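Local coordinates for 4-carboxymuconolactone decarboxylase (Sinorhizobium meliloti, PDB 4G9Q), which probably acts as a decarboxylase in benzoate degradation, with possible peroxiredoxin activity, and forms an all-helical trimer, at residues Ser77-Ala82 and Ile241-Phe246; Leu84-Glu89 and Ile208-Ser213; Gln45-Ser48 and Leu53-Tyr56; Tyr95-Ala100 and Gly131-Ala136; Gln164-Val169 and Tyr183-Leu188. One frame throughout, in Å; residues are numbered along the deposited sequence.

Contact 1. Residues Ser77-Ala82 and Ile241-Phe246; sequences SLVTIA and ITHLAF
H243 and T80 form the polar half of this buried crossing: the imidazole NE2 donates to T80 OG1 over 2.8 Å, a bent bond with 147° at the hydrogen. The hydroxyl lies at the ring edge, tilted somewhat from its plane. H243 extends over the gap because its CG stands anti to the backbone N (chi1 -168°), and its side chain meets that of T80 at about a right angle. R76 completes the network twice, its carbonyl O bonding T80 OG1 and its NH1 bonding H243 ND1, which engages both ring nitrogens and should fix the turn of the imidazole.

The apolar half is carried by V79. Its CG1 touches L244 CD2 at 3.7 Å and comes obliquely to H243 CD2 at 3.9 Å, bridging the leucine tip and the imidazole.

This is core helix-helix packing that joins the two carboxymuconolactone decarboxylase family regions of one chain. The segments run at 44° to each other, their axes 10.4 Å apart. W66 meets the H243 ring edge-to-face and Y247 stacks on it. Helix 200-213 packs against both partners, with L205 touching V79 and I212 and S213 touching L244, while L180 of the second subunit packs on I241, T242 and A245.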
# COMPACT_ATOMS: atom_id res chain seq x y z
N SER A 77 -2.00 -1.32 -21.78
CA SER A 77 -3.12 -1.95 -21.09
C SER A 77 -2.66 -3.01 -20.09
O SER A 77 -3.16 -3.06 -18.96
CB SER A 77 -4.13 -2.53 -22.09
OG SER A 77 -4.90 -1.51 -22.69
N LEU A 78 -1.70 -3.85 -20.48
CA LEU A 78 -1.13 -4.84 -19.57
C LEU A 78 -0.46 -4.19 -18.36
O LEU A 78 -0.65 -4.64 -17.23
CB LEU A 78 -0.14 -5.76 -20.29
CG LEU A 78 -0.73 -6.90 -21.12
CD1 LEU A 78 0.37 -7.53 -21.97
CD2 LEU A 78 -1.41 -7.94 -20.23
N VAL A 79 0.31 -3.14 -18.61
CA VAL A 79 0.99 -2.39 -17.55
C VAL A 79 -0.03 -1.77 -16.58
O VAL A 79 0.16 -1.80 -15.36
CB VAL A 79 1.90 -1.29 -18.15
CG1 VAL A 79 2.39 -0.32 -17.09
CG2 VAL A 79 3.09 -1.94 -18.87
N THR A 80 -1.10 -1.21 -17.14
CA THR A 80 -2.13 -0.54 -16.35
C THR A 80 -2.90 -1.55 -15.49
O THR A 80 -3.10 -1.31 -14.29
CB THR A 80 -3.09 0.26 -17.24
OG1 THR A 80 -2.33 1.15 -18.06
CG2 THR A 80 -4.07 1.08 -16.38
N ILE A 81 -3.30 -2.67 -16.09
CA ILE A 81 -3.99 -3.72 -15.33
C ILE A 81 -3.11 -4.20 -14.17
O ILE A 81 -3.58 -4.31 -13.03
CB ILE A 81 -4.44 -4.89 -16.24
CG1 ILE A 81 -5.63 -4.45 -17.09
CG2 ILE A 81 -4.79 -6.12 -15.40
CD1 ILE A 81 -6.00 -5.46 -18.15
N ALA A 82 -1.84 -4.45 -14.45
CA ALA A 82 -0.90 -4.90 -13.41
C ALA A 82 -0.81 -3.89 -12.27
O ALA A 82 -0.86 -4.26 -11.09
CB ALA A 82 0.46 -5.20 -14.01
N ILE A 241 8.03 2.71 -17.02
CA ILE A 241 8.27 3.55 -15.86
C ILE A 241 7.52 4.88 -15.99
O ILE A 241 6.92 5.36 -15.03
CB ILE A 241 9.79 3.78 -15.64
CG1 ILE A 241 10.48 2.45 -15.35
CG2 ILE A 241 10.03 4.77 -14.50
CD1 ILE A 241 12.01 2.51 -15.35
N THR A 242 7.56 5.46 -17.18
CA THR A 242 6.90 6.75 -17.44
C THR A 242 5.37 6.65 -17.29
O THR A 242 4.74 7.49 -16.64
CB THR A 242 7.30 7.29 -18.82
OG1 THR A 242 8.72 7.38 -18.89
CG2 THR A 242 6.68 8.67 -19.08
N HIS A 243 4.79 5.59 -17.85
CA HIS A 243 3.36 5.33 -17.74
C HIS A 243 2.95 5.19 -16.27
O HIS A 243 1.93 5.74 -15.84
CB HIS A 243 3.03 4.06 -18.53
CG HIS A 243 1.56 3.83 -18.74
ND1 HIS A 243 0.86 4.41 -19.77
CD2 HIS A 243 0.68 3.07 -18.05
CE1 HIS A 243 -0.40 4.02 -19.71
NE2 HIS A 243 -0.54 3.21 -18.67
N LEU A 244 3.78 4.49 -15.51
CA LEU A 244 3.50 4.21 -14.10
C LEU A 244 3.65 5.42 -13.18
O LEU A 244 3.12 5.41 -12.07
CB LEU A 244 4.35 3.04 -13.61
CG LEU A 244 3.96 1.69 -14.20
CD1 LEU A 244 4.95 0.62 -13.77
CD2 LEU A 244 2.53 1.31 -13.80
N ALA A 245 4.36 6.45 -13.62
CA ALA A 245 4.40 7.71 -12.86
C ALA A 245 2.98 8.24 -12.65
O ALA A 245 2.65 8.77 -11.58
CB ALA A 245 5.25 8.75 -13.56
N PHE A 246 2.14 8.07 -13.66
CA PHE A 246 0.77 8.55 -13.61
C PHE A 246 -0.14 7.63 -12.82
O PHE A 246 -0.92 8.08 -11.99
CB PHE A 246 0.23 8.80 -15.02
CG PHE A 246 1.00 9.86 -15.76
CD1 PHE A 246 0.55 11.18 -15.79
CD2 PHE A 246 2.21 9.55 -16.39
CE1 PHE A 246 1.27 12.16 -16.45
CE2 PHE A 246 2.94 10.53 -17.05
CZ PHE A 246 2.47 11.84 -17.07

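Contact 2. Residues Leu84-Glu89 and Ile208-Ser213; sequences LIARGE and IAALIS
A86 and A210 let the backbones of two helix ends come close, with only 5.3 Å between A86 CA and A210 CA. This is the tight part: the A86 methyl points into the other helix and lies 3.7 Å from A210 O and 4.0 Å from A210 CB. S213 CB closes the same buried patch. Its hydroxyl turns back into its own helix and donates to A209 O over 2.7 Å, on the opposite face of that carbonyl from S213 N.

The partly exposed side belongs to R87, just past the end of helix 73-86, where exposed G88 is the C-prime residue of a Schellman motif. R87 lays CG and CD along S213, then bends at chi3 (61°) to send NH1 to S213 O. That bond of 2.9 Å is fairly straight (159°) and lies in the guanidinium plane. R87 NE is held by E89 OE2 at 3.2 Å in a salt bridge, and K125 of the second subunit grips the same carboxylate oxygen. A leucine in place of R87 would probably leave S213 O without this donor and E89 OE2 without its partner in the same chain.

The guanidinium thus joins the end of helix 200-213 to a charged cluster at the subunit interface.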
# COMPACT_ATOMS: atom_id res chain seq x y z
N LEU A 84 -3.07 -1.54 -11.36
CA LEU A 84 -4.34 -1.48 -10.64
C LEU A 84 -4.51 -2.67 -9.71
O LEU A 84 -4.97 -2.52 -8.58
CB LEU A 84 -5.52 -1.40 -11.61
CG LEU A 84 -5.59 -0.15 -12.49
CD1 LEU A 84 -6.66 -0.30 -13.53
CD2 LEU A 84 -5.82 1.11 -11.67
N ILE A 85 -4.13 -3.86 -10.18
CA ILE A 85 -4.17 -5.06 -9.34
C ILE A 85 -3.23 -4.91 -8.14
O ILE A 85 -3.66 -5.08 -6.99
CB ILE A 85 -3.83 -6.35 -10.12
CG1 ILE A 85 -4.90 -6.60 -11.19
CG2 ILE A 85 -3.74 -7.57 -9.16
CD1 ILE A 85 -4.54 -7.70 -12.18
N ALA A 86 -1.97 -4.57 -8.41
CA ALA A 86 -0.95 -4.47 -7.36
C ALA A 86 -1.30 -3.43 -6.29
O ALA A 86 -1.01 -3.62 -5.10
CB ALA A 86 0.41 -4.15 -7.97
N ARG A 87 -1.93 -2.33 -6.71
CA ARG A 87 -2.22 -1.20 -5.83
C ARG A 87 -3.58 -1.26 -5.15
O ARG A 87 -3.98 -0.31 -4.47
CB ARG A 87 -2.05 0.11 -6.58
CG ARG A 87 -0.62 0.40 -6.97
CD ARG A 87 -0.50 1.67 -7.80
NE ARG A 87 -0.98 2.85 -7.08
CZ ARG A 87 -0.29 3.53 -6.17
NH1 ARG A 87 0.94 3.15 -5.82
NH2 ARG A 87 -0.83 4.59 -5.59
N GLY A 88 -4.29 -2.37 -5.34
CA GLY A 88 -5.61 -2.56 -4.73
C GLY A 88 -6.64 -1.57 -5.24
O GLY A 88 -7.45 -1.04 -4.47
N GLU A 89 -6.59 -1.31 -6.54
CA GLU A 89 -7.54 -0.42 -7.18
C GLU A 89 -8.42 -1.22 -8.14
O GLU A 89 -8.74 -0.78 -9.24
CB GLU A 89 -6.80 0.71 -7.90
CG GLU A 89 -5.92 1.55 -6.96
CD GLU A 89 -5.04 2.56 -7.69
OE1 GLU A 89 -5.21 2.74 -8.91
OE2 GLU A 89 -4.17 3.17 -7.02
N ILE A 208 7.33 -6.50 -13.69
CA ILE A 208 8.01 -5.22 -13.42
C ILE A 208 7.00 -4.11 -13.12
O ILE A 208 7.23 -3.28 -12.24
CB ILE A 208 9.07 -4.81 -14.51
CG1 ILE A 208 8.44 -4.56 -15.88
CG2 ILE A 208 10.21 -5.85 -14.56
CD1 ILE A 208 9.38 -3.87 -16.88
N ALA A 209 5.85 -4.14 -13.81
CA ALA A 209 4.80 -3.14 -13.57
C ALA A 209 4.26 -3.23 -12.14
O ALA A 209 4.13 -2.22 -11.45
CB ALA A 209 3.67 -3.28 -14.59
N ALA A 210 3.98 -4.46 -11.70
CA ALA A 210 3.46 -4.68 -10.35
C ALA A 210 4.46 -4.26 -9.27
O ALA A 210 4.06 -3.70 -8.25
CB ALA A 210 3.06 -6.14 -10.17
N LEU A 211 5.74 -4.54 -9.51
CA LEU A 211 6.80 -4.20 -8.55
C LEU A 211 6.99 -2.70 -8.43
O LEU A 211 7.04 -2.17 -7.32
CB LEU A 211 8.14 -4.82 -8.99
CG LEU A 211 8.27 -6.35 -8.97
CD1 LEU A 211 9.59 -6.77 -9.59
CD2 LEU A 211 8.12 -6.89 -7.57
N ILE A 212 7.09 -2.03 -9.57
CA ILE A 212 7.25 -0.58 -9.60
C ILE A 212 6.06 0.10 -8.92
O ILE A 212 6.23 1.06 -8.17
CB ILE A 212 7.45 -0.05 -11.05
CG1 ILE A 212 8.78 -0.55 -11.62
CG2 ILE A 212 7.41 1.48 -11.09
CD1 ILE A 212 8.90 -0.43 -13.13
N SER A 213 4.87 -0.45 -9.15
CA SER A 213 3.62 0.17 -8.69
C SER A 213 3.47 0.24 -7.17
O SER A 213 2.67 1.04 -6.66
CB SER A 213 2.42 -0.54 -9.31
OG SER A 213 2.38 -0.29 -10.69

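Contact 3. Residues Gln45-Ser48 and Leu53-Tyr56; sequences QVRS and LEQY
V46 and E54 face each other where the chain turns from the short helix 43-47 into helix 51-65, V46 CA and E54 CA lying 6.1 Å apart. Only four residues separate the segments, which places this contact inside a tight corner between two consecutive helices. Q45 O accepts from both S48 N and S48 OG, the hydroxyl bond measuring 2.6 Å.

Both facing side chains point inward. E54 holds CG anti to its backbone N (chi1 -175°) and then bends at chi2, which folds the carboxylate back over the valine. OE1 sits 3.4 Å from V46 CB and is nearly as close to both methyl groups, so it rests on the branch point, the two side chains crossing at about a right angle. V46 CG1 also packs on E54 CB at 3.8 Å. R47 lies alongside, its CG 4.0 Å from E54 CB. Its guanidinium passes obliquely by E54 CG, with a plane 82° from that of the carboxylate. M127 of the second subunit packs on V46.

R47 and E54 do not pair: R47 NH1 stays 5.1 Å from E54 OE2. Each charge is answered by another residue, R47 by D44 and E54 by R39. Between the segments the corner is held by van der Waals contact, without a hydrogen bond or salt bridge, while the pairing with R39 would probably keep the buried E54 ionised although its OE1 lies against valine carbons.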
# COMPACT_ATOMS: atom_id res chain seq x y z
N GLN A 45 -19.07 14.01 -12.62
CA GLN A 45 -18.76 13.69 -11.23
C GLN A 45 -17.36 14.16 -10.85
O GLN A 45 -17.17 14.73 -9.78
CB GLN A 45 -18.92 12.19 -10.98
CG GLN A 45 -20.36 11.74 -10.78
CD GLN A 45 -20.49 10.24 -10.64
OE1 GLN A 45 -20.03 9.48 -11.49
NE2 GLN A 45 -21.11 9.81 -9.55
N VAL A 46 -16.39 13.92 -11.72
CA VAL A 46 -15.01 14.37 -11.46
C VAL A 46 -14.97 15.89 -11.37
O VAL A 46 -14.31 16.45 -10.50
CB VAL A 46 -14.02 13.87 -12.53
CG1 VAL A 46 -12.60 14.32 -12.21
CG2 VAL A 46 -14.08 12.36 -12.64
N ARG A 47 -15.70 16.55 -12.27
CA ARG A 47 -15.77 18.01 -12.27
C ARG A 47 -16.46 18.60 -11.03
O ARG A 47 -16.29 19.78 -10.73
CB ARG A 47 -16.42 18.52 -13.55
CG ARG A 47 -15.51 18.45 -14.77
CD ARG A 47 -16.12 19.18 -15.96
NE ARG A 47 -17.29 18.49 -16.49
CZ ARG A 47 -17.29 17.73 -17.58
NH1 ARG A 47 -16.18 17.55 -18.29
NH2 ARG A 47 -18.41 17.14 -17.98
N SER A 48 -17.24 17.78 -10.32
CA SER A 48 -17.90 18.23 -9.09
C SER A 48 -16.93 18.34 -7.92
O SER A 48 -17.27 18.88 -6.86
CB SER A 48 -19.09 17.32 -8.73
OG SER A 48 -18.66 16.12 -8.10
N LEU A 53 -8.51 18.07 -12.60
CA LEU A 53 -8.15 16.66 -12.74
C LEU A 53 -8.78 16.06 -14.00
O LEU A 53 -8.12 15.30 -14.72
CB LEU A 53 -8.55 15.87 -11.49
CG LEU A 53 -8.23 14.36 -11.49
CD1 LEU A 53 -6.76 14.09 -11.79
CD2 LEU A 53 -8.64 13.74 -10.17
N GLU A 54 -10.04 16.39 -14.25
CA GLU A 54 -10.72 15.88 -15.45
C GLU A 54 -10.02 16.36 -16.72
O GLU A 54 -9.78 15.57 -17.63
CB GLU A 54 -12.19 16.28 -15.48
CG GLU A 54 -12.98 15.67 -16.66
CD GLU A 54 -12.92 14.14 -16.71
OE1 GLU A 54 -12.81 13.50 -15.65
OE2 GLU A 54 -13.01 13.58 -17.83
N GLN A 55 -9.66 17.64 -16.75
CA GLN A 55 -8.94 18.21 -17.88
C GLN A 55 -7.60 17.51 -18.10
O GLN A 55 -7.25 17.14 -19.23
CB GLN A 55 -8.71 19.71 -17.68
CG GLN A 55 -8.18 20.41 -18.91
CD GLN A 55 -9.29 20.80 -19.85
OE1 GLN A 55 -9.89 19.94 -20.51
NE2 GLN A 55 -9.59 22.08 -19.91
N TYR A 56 -6.85 17.32 -17.01
CA TYR A 56 -5.56 16.63 -17.08
C TYR A 56 -5.71 15.18 -17.56
O TYR A 56 -4.88 14.69 -18.33
CB TYR A 56 -4.86 16.64 -15.71
CG TYR A 56 -4.23 17.96 -15.30
CD1 TYR A 56 -3.63 18.80 -16.23
CD2 TYR A 56 -4.18 18.32 -13.96
CE1 TYR A 56 -3.01 20.00 -15.83
CE2 TYR A 56 -3.57 19.51 -13.55
CZ TYR A 56 -3.00 20.34 -14.49
OH TYR A 56 -2.39 21.51 -14.08

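Contact 4. Residues Tyr95-Ala100 and Gly131-Ala136; sequences YYADQA and GPVSEA
D98 reaches A136 through water, and V133 reaches A97 directly, each by way of its first torsion. In D98 the carboxylate carbon CG stands anti to the backbone N (chi1 178°), from where OD1 accepts a hydrogen bond from a water at 2.7 Å. The same water donates to A136 O at 2.8 Å, spanning the two helices beside the partly exposed D98. V133 holds CG1 anti to its own N (chi1 176°), and this leaves CG2 as the branch that approaches A97 CB, at 4.4 Å.

Between these two points lie small residues. A97 CB and A136 CB point at each other and meet at 4.0 Å, and the A136 methyl also comes within 4.2 Å of D98 N. Because neither alanine carries anything beyond its methyl, D98 CA and A136 CA approach to 5.6 Å and the segment axes to 8.6 Å, at an angle of 42°. V133 continues the apolar seam toward I110 and I114 of helix 107-120, and V49 of the third subunit packs on it.

D98 OD1 has a second partner in R140, a salt bridge to a residue one turn beyond A136. No direct hydrogen bond crosses between the segments; their close packing rests on methyl groups and a water that bridges D98 and A136, while nearby R140 and the bond from T94 OG1 to P132 O add polar links between the helices.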
# COMPACT_ATOMS: atom_id res chain seq x y z
N TYR A 95 -13.54 -0.93 -16.20
CA TYR A 95 -13.23 -0.05 -17.32
C TYR A 95 -11.91 -0.46 -17.99
O TYR A 95 -11.85 -0.61 -19.21
CB TYR A 95 -13.18 1.42 -16.88
CG TYR A 95 -12.68 2.34 -17.96
CD1 TYR A 95 -13.54 2.79 -18.97
CD2 TYR A 95 -11.35 2.75 -17.99
CE1 TYR A 95 -13.07 3.64 -19.97
CE2 TYR A 95 -10.88 3.59 -18.99
CZ TYR A 95 -11.74 4.03 -19.97
OH TYR A 95 -11.27 4.85 -20.96
N TYR A 96 -10.87 -0.65 -17.18
CA TYR A 96 -9.54 -0.89 -17.75
C TYR A 96 -9.36 -2.26 -18.39
O TYR A 96 -8.62 -2.38 -19.37
CB TYR A 96 -8.42 -0.56 -16.75
CG TYR A 96 -8.10 0.92 -16.76
CD1 TYR A 96 -7.40 1.49 -17.83
CD2 TYR A 96 -8.53 1.76 -15.74
CE1 TYR A 96 -7.11 2.85 -17.86
CE2 TYR A 96 -8.24 3.12 -15.76
CZ TYR A 96 -7.54 3.66 -16.82
OH TYR A 96 -7.26 5.00 -16.85
N ALA A 97 -10.06 -3.27 -17.88
CA ALA A 97 -10.03 -4.60 -18.50
C ALA A 97 -10.78 -4.57 -19.83
O ALA A 97 -10.33 -5.18 -20.80
CB ALA A 97 -10.61 -5.67 -17.57
N ASP A 98 -11.90 -3.85 -19.88
CA ASP A 98 -12.63 -3.67 -21.13
C ASP A 98 -11.75 -2.98 -22.17
O ASP A 98 -11.68 -3.41 -23.32
CB ASP A 98 -13.91 -2.85 -20.91
CG ASP A 98 -14.67 -2.61 -22.20
OD1 ASP A 98 -15.41 -3.52 -22.64
OD2 ASP A 98 -14.54 -1.51 -22.78
N GLN A 99 -11.07 -1.91 -21.75
CA GLN A 99 -10.15 -1.20 -22.63
C GLN A 99 -9.03 -2.10 -23.11
O GLN A 99 -8.62 -2.02 -24.27
CB GLN A 99 -9.57 0.04 -21.94
CG GLN A 99 -10.51 1.23 -21.88
CD GLN A 99 -10.88 1.78 -23.26
OE1 GLN A 99 -10.02 2.05 -24.09
NE2 GLN A 99 -12.18 1.93 -23.49
N ALA A 100 -8.52 -2.95 -22.22
CA ALA A 100 -7.45 -3.88 -22.59
C ALA A 100 -7.89 -4.82 -23.71
O ALA A 100 -7.17 -5.04 -24.68
CB ALA A 100 -6.99 -4.68 -21.38
N GLY A 131 -14.70 -9.84 -9.13
CA GLY A 131 -15.94 -9.10 -9.42
C GLY A 131 -15.84 -8.15 -10.61
O GLY A 131 -16.61 -8.29 -11.56
N PRO A 132 -14.90 -7.19 -10.56
CA PRO A 132 -14.73 -6.22 -11.65
C PRO A 132 -14.40 -6.85 -13.01
O PRO A 132 -14.99 -6.45 -14.03
CB PRO A 132 -13.57 -5.35 -11.16
CG PRO A 132 -13.66 -5.41 -9.68
CD PRO A 132 -14.09 -6.82 -9.38
N VAL A 133 -13.49 -7.82 -13.05
CA VAL A 133 -13.10 -8.43 -14.32
C VAL A 133 -14.19 -9.37 -14.87
O VAL A 133 -14.40 -9.42 -16.08
CB VAL A 133 -11.72 -9.15 -14.24
CG1 VAL A 133 -11.40 -9.87 -15.56
CG2 VAL A 133 -10.62 -8.14 -13.92
N SER A 134 -14.89 -10.08 -13.98
CA SER A 134 -16.02 -10.93 -14.41
C SER A 134 -17.10 -10.09 -15.09
O SER A 134 -17.70 -10.52 -16.07
CB SER A 134 -16.60 -11.75 -13.26
OG SER A 134 -17.30 -10.94 -12.33
N GLU A 135 -17.33 -8.89 -14.56
CA GLU A 135 -18.29 -7.96 -15.16
C GLU A 135 -17.84 -7.53 -16.56
O GLU A 135 -18.64 -7.52 -17.50
CB GLU A 135 -18.51 -6.75 -14.26
CG GLU A 135 -19.59 -5.79 -14.76
CD GLU A 135 -19.77 -4.57 -13.87
OE1 GLU A 135 -19.55 -4.67 -12.64
OE2 GLU A 135 -20.14 -3.50 -14.41
N ALA A 136 -16.56 -7.19 -16.69
CA ALA A 136 -15.98 -6.81 -17.98
C ALA A 136 -16.12 -7.94 -19.00
O ALA A 136 -16.50 -7.70 -20.15
CB ALA A 136 -14.52 -6.41 -17.81
O HOH W 1 -16.82 -4.97 -20.82

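Contact 5. Residues Gln164-Val169 and Tyr183-Leu188; sequences QRATTV and YTTDYL
T184 meets R165 with its methyl: CG2, placed anti to the backbone N, lies 3.7 Å from R165 NH1 and oblique to the guanidinium. The T184 hydroxyl turns to other partners, bonding L180 O one turn back and NE1 of W250 in the third subunit.

T185 carries the polar contact. Its OG1 accepts from R165 NH2 over 3.0 Å, a bent bond (140°) lying in the guanidinium plane, while A166 CB passes the same oxygen at 4.4 Å. R165 starts with CG anti to its N (chi1 -171°) and bends at chi2 and chi3 before reaching over. E162 holds its NE in a salt bridge. Replacing R165 with an alanine is likely to leave T185 OG1 without this donor and E162 without its charged mate, opening a gap over T184 and T185. These residues line the inner side of a helical hairpin: the two segments, on helices 159-173 and 178-192, run roughly antiparallel at 149°, their axes 10.9 Å apart.

From T184 onward the second helix widens into a pi-type turn spanning 184-188. L188, at its far end, packs on Y119 and Y120 and on W250 of the third subunit.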
# COMPACT_ATOMS: atom_id res chain seq x y z
N GLN A 164 21.51 -22.54 -11.54
CA GLN A 164 22.26 -21.42 -10.97
C GLN A 164 21.40 -20.61 -10.00
O GLN A 164 21.86 -20.27 -8.90
CB GLN A 164 22.80 -20.51 -12.07
CG GLN A 164 24.22 -20.84 -12.52
CD GLN A 164 25.28 -20.14 -11.68
OE1 GLN A 164 26.04 -20.79 -10.96
NE2 GLN A 164 25.32 -18.82 -11.76
N ARG A 165 20.18 -20.30 -10.42
CA ARG A 165 19.23 -19.55 -9.60
C ARG A 165 18.93 -20.28 -8.29
O ARG A 165 19.02 -19.69 -7.21
CB ARG A 165 17.93 -19.28 -10.36
CG ARG A 165 16.99 -18.31 -9.65
CD ARG A 165 15.51 -18.64 -9.91
NE ARG A 165 15.17 -20.01 -9.52
CZ ARG A 165 14.88 -20.41 -8.28
NH1 ARG A 165 14.87 -19.54 -7.28
NH2 ARG A 165 14.60 -21.68 -8.05
N ALA A 166 18.58 -21.57 -8.40
CA ALA A 166 18.25 -22.39 -7.24
C ALA A 166 19.42 -22.51 -6.26
O ALA A 166 19.24 -22.41 -5.05
CB ALA A 166 17.79 -23.78 -7.68
N THR A 167 20.63 -22.70 -6.80
CA THR A 167 21.83 -22.80 -5.97
C THR A 167 22.09 -21.51 -5.18
O THR A 167 22.36 -21.57 -3.98
CB THR A 167 23.07 -23.19 -6.83
OG1 THR A 167 22.88 -24.52 -7.35
CG2 THR A 167 24.35 -23.17 -6.00
N THR A 168 21.98 -20.37 -5.85
CA THR A 168 22.19 -19.06 -5.22
C THR A 168 21.24 -18.86 -4.04
O THR A 168 21.68 -18.58 -2.92
CB THR A 168 22.06 -17.89 -6.24
OG1 THR A 168 23.05 -18.02 -7.26
CG2 THR A 168 22.24 -16.54 -5.55
N VAL A 169 19.94 -19.03 -4.29
CA VAL A 169 18.91 -18.86 -3.26
C VAL A 169 19.06 -19.87 -2.12
O VAL A 169 18.98 -19.51 -0.94
CB VAL A 169 17.48 -18.94 -3.86
CG1 VAL A 169 16.41 -18.78 -2.78
CG2 VAL A 169 17.30 -17.87 -4.93
N TYR A 183 9.15 -23.63 -2.29
CA TYR A 183 8.01 -23.11 -3.05
C TYR A 183 8.44 -22.20 -4.19
O TYR A 183 7.86 -22.25 -5.28
CB TYR A 183 7.06 -22.33 -2.13
CG TYR A 183 6.17 -23.15 -1.22
CD1 TYR A 183 5.61 -24.36 -1.64
CD2 TYR A 183 5.84 -22.67 0.05
CE1 TYR A 183 4.76 -25.08 -0.79
CE2 TYR A 183 5.00 -23.38 0.89
CZ TYR A 183 4.47 -24.58 0.47
OH TYR A 183 3.63 -25.27 1.33
N THR A 184 9.47 -21.38 -3.96
CA THR A 184 10.00 -20.50 -5.01
C THR A 184 10.39 -21.34 -6.24
O THR A 184 10.01 -21.01 -7.37
CB THR A 184 11.20 -19.68 -4.50
OG1 THR A 184 10.80 -18.93 -3.34
CG2 THR A 184 11.70 -18.70 -5.57
N THR A 185 11.11 -22.42 -6.00
CA THR A 185 11.49 -23.35 -7.07
C THR A 185 10.28 -24.04 -7.70
O THR A 185 10.08 -23.96 -8.92
CB THR A 185 12.49 -24.40 -6.55
OG1 THR A 185 13.66 -23.74 -6.07
CG2 THR A 185 12.88 -25.38 -7.67
N ASP A 186 9.49 -24.72 -6.88
CA ASP A 186 8.41 -25.59 -7.37
C ASP A 186 7.21 -24.85 -7.93
O ASP A 186 6.68 -25.23 -8.99
CB ASP A 186 7.95 -26.55 -6.27
CG ASP A 186 9.01 -27.57 -5.89
OD1 ASP A 186 9.97 -27.79 -6.66
OD2 ASP A 186 8.87 -28.16 -4.80
N TYR A 187 6.76 -23.81 -7.24
CA TYR A 187 5.55 -23.08 -7.65
C TYR A 187 5.84 -22.00 -8.67
O TYR A 187 5.04 -21.77 -9.58
CB TYR A 187 4.85 -22.43 -6.45
CG TYR A 187 4.15 -23.36 -5.48
CD1 TYR A 187 4.08 -24.74 -5.70
CD2 TYR A 187 3.52 -22.84 -4.35
CE1 TYR A 187 3.41 -25.57 -4.80
CE2 TYR A 187 2.85 -23.66 -3.45
CZ TYR A 187 2.81 -25.02 -3.68
OH TYR A 187 2.14 -25.83 -2.79
N LEU A 188 6.97 -21.31 -8.53
CA LEU A 188 7.25 -20.18 -9.41
C LEU A 188 8.11 -20.54 -10.61
O LEU A 188 7.64 -20.52 -11.75
CB LEU A 188 7.88 -19.00 -8.65
CG LEU A 188 7.13 -18.41 -7.45
CD1 LEU A 188 7.80 -17.10 -7.07
CD2 LEU A 188 5.66 -18.19 -7.74

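How the contacts relate
Contacts 1 and 2 lie near the centre of the folded chain, their centres about 8 Å apart; both use helix 73-86, and L244 and A82 of the first touch helix 200-213 of the second. Each joins the two carboxymuconolactone decarboxylase family regions across more than a hundred residues. Contact 4, its centre about 16 Å from each, touches contact 1 through Y96 and A100 and contact 2 through Y96. Contact 3 closes first along the chain; contacts 4 and 5 follow in turn within the span bracketed by contact 2, itself within that of contact 1. Contacts 3 and 5 are local helix pairings, centres about 47 Å apart. All five adjoin other subunits, linking chain core and trimer interface.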